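Local structure of cellulose synthase 1 (Gluconacetobacter xylinus, 4I86) at residues V57-V62 against F84-D89. The protein is a cellulose synthase whose C-terminal regulatory PilZ domain probably binds cyclic di-GMP. Sequence-based numbering, arbitrary orientation.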
# COMPACT_ATOMS: atom_id res chain seq x y z
N VAL A 57 -4.84 5.11 -5.84
CA VAL A 57 -3.71 5.85 -5.28
C VAL A 57 -2.39 5.23 -5.74
O VAL A 57 -2.38 4.17 -6.39
CB VAL A 57 -3.71 5.84 -3.73
CG1 VAL A 57 -5.04 6.37 -3.16
CG2 VAL A 57 -3.41 4.43 -3.19
N TYR A 58 -1.29 5.90 -5.41
CA TYR A 58 0.03 5.33 -5.57
C TYR A 58 0.65 5.32 -4.20
O TYR A 58 0.51 6.29 -3.45
CB TYR A 58 0.88 6.16 -6.56
CG TYR A 58 0.32 6.19 -7.97
CD1 TYR A 58 0.36 5.05 -8.77
CD2 TYR A 58 -0.25 7.34 -8.50
CE1 TYR A 58 -0.15 5.06 -10.05
CE2 TYR A 58 -0.77 7.35 -9.80
CZ TYR A 58 -0.71 6.21 -10.56
OH TYR A 58 -1.21 6.20 -11.85
N ILE A 59 1.30 4.21 -3.86
CA ILE A 59 2.02 4.09 -2.60
C ILE A 59 3.51 4.00 -2.90
O ILE A 59 3.95 3.24 -3.76
CB ILE A 59 1.56 2.84 -1.81
CG1 ILE A 59 0.08 2.98 -1.43
CG2 ILE A 59 2.41 2.64 -0.58
CD1 ILE A 59 -0.42 1.86 -0.57
N ARG A 60 4.29 4.83 -2.21
CA ARG A 60 5.73 4.84 -2.42
C ARG A 60 6.44 4.53 -1.11
O ARG A 60 6.04 4.99 -0.04
CB ARG A 60 6.19 6.18 -2.98
CG ARG A 60 7.70 6.32 -3.12
CD ARG A 60 8.08 7.60 -3.80
NE ARG A 60 9.53 7.64 -4.04
CZ ARG A 60 10.40 8.17 -3.19
NH1 ARG A 60 9.98 8.71 -2.05
NH2 ARG A 60 11.70 8.16 -3.48
N THR A 61 7.51 3.75 -1.19
CA THR A 61 8.31 3.46 -0.01
C THR A 61 9.66 2.99 -0.48
O THR A 61 9.91 2.89 -1.69
CB THR A 61 7.62 2.38 0.87
OG1 THR A 61 8.35 2.23 2.10
CG2 THR A 61 7.55 1.03 0.13
N VAL A 62 10.53 2.69 0.48
CA VAL A 62 11.86 2.18 0.19
C VAL A 62 12.13 0.91 1.01
O VAL A 62 11.72 0.79 2.16
CB VAL A 62 12.95 3.27 0.44
CG1 VAL A 62 14.36 2.69 0.27
CG2 VAL A 62 12.73 4.46 -0.51
N PHE A 84 -5.63 -0.66 2.23
CA PHE A 84 -5.48 -0.65 0.77
C PHE A 84 -5.49 -2.06 0.19
O PHE A 84 -5.17 -3.03 0.87
CB PHE A 84 -4.15 0.02 0.39
CG PHE A 84 -3.99 1.42 0.92
CD1 PHE A 84 -4.20 2.51 0.10
CD2 PHE A 84 -3.61 1.64 2.24
CE1 PHE A 84 -4.06 3.81 0.59
CE2 PHE A 84 -3.46 2.93 2.73
CZ PHE A 84 -3.69 4.01 1.90
N ILE A 85 -5.87 -2.15 -1.08
CA ILE A 85 -5.64 -3.35 -1.87
C ILE A 85 -4.75 -2.99 -3.06
O ILE A 85 -4.96 -1.95 -3.69
CB ILE A 85 -6.96 -3.97 -2.39
CG1 ILE A 85 -7.77 -2.91 -3.16
CG2 ILE A 85 -7.78 -4.54 -1.24
CD1 ILE A 85 -9.01 -3.47 -3.83
N TRP A 86 -3.77 -3.82 -3.36
CA TRP A 86 -2.90 -3.58 -4.52
C TRP A 86 -3.70 -3.65 -5.81
O TRP A 86 -4.66 -4.41 -5.90
CB TRP A 86 -1.79 -4.62 -4.57
CG TRP A 86 -0.99 -4.71 -3.30
CD1 TRP A 86 -0.80 -5.81 -2.52
CD2 TRP A 86 -0.30 -3.63 -2.65
NE1 TRP A 86 -0.02 -5.49 -1.43
CE2 TRP A 86 0.30 -4.16 -1.50
CE3 TRP A 86 -0.12 -2.27 -2.96
CZ2 TRP A 86 1.07 -3.38 -0.64
CZ3 TRP A 86 0.64 -1.50 -2.11
CH2 TRP A 86 1.22 -2.05 -0.96
N THR A 87 -3.28 -2.85 -6.79
CA THR A 87 -3.76 -2.90 -8.16
C THR A 87 -2.63 -3.47 -9.02
O THR A 87 -1.54 -2.90 -9.08
CB THR A 87 -4.03 -1.47 -8.69
OG1 THR A 87 -5.11 -0.87 -7.95
CG2 THR A 87 -4.40 -1.50 -10.15
N ILE A 88 -2.87 -4.60 -9.67
CA ILE A 88 -1.82 -5.27 -10.42
C ILE A 88 -2.23 -5.45 -11.88
O ILE A 88 -3.06 -6.31 -12.20
CB ILE A 88 -1.52 -6.67 -9.81
CG1 ILE A 88 -1.16 -6.55 -8.32
CG2 ILE A 88 -0.39 -7.37 -10.57
CD1 ILE A 88 -0.74 -7.87 -7.67
N ASP A 89 -1.65 -4.66 -12.78
CA ASP A 89 -2.05 -4.70 -14.19
C ASP A 89 -0.96 -5.24 -15.11
O ASP A 89 -1.13 -5.25 -16.33
CB ASP A 89 -2.42 -3.29 -14.67
CG ASP A 89 -3.61 -2.72 -13.93
OD1 ASP A 89 -4.56 -3.47 -13.62
OD2 ASP A 89 -3.58 -1.50 -13.68
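Over one face of the F84 ring lies the terminal methyl of I59: CD1 stands 4.0 Å from the centroid of the F84 ring and 19° off its normal, which identifies a CH-pi contact, although the methyl is displaced toward the rim, 3.9 Å from F84 CG. V57 meets the same ring obliquely, its CG2 3.9 Å from F84 CE1. The indole of W86 is also approached obliquely, with I59 CD1 3.8 Å from W86 CZ3, so a single methyl bridges both aromatic side chains. Extension of the I59 chain, with CD1 anti to CA across the CB-CG1 bond (chi2 -176°), carries that methyl across. No hydrogen bond links the segments, and their strand axes run nearly perpendicular (87°) with a closest approach of 9.5 Å. The two strands are therefore not paired directly; strand 66-77 is antiparallel to both, and the contact, in which V57, I59, F84 and W86 are all buried, spans the interior of the curled antiparallel sheet of this PilZ beta-barrel. V20 and I74 add further apolar contacts to F84, while V97 and L100 of helix 91-105 pack on W86. The indole N-H is satisfied outside the two segments, W86 NE1 being hydrogen-bonded to S37 O.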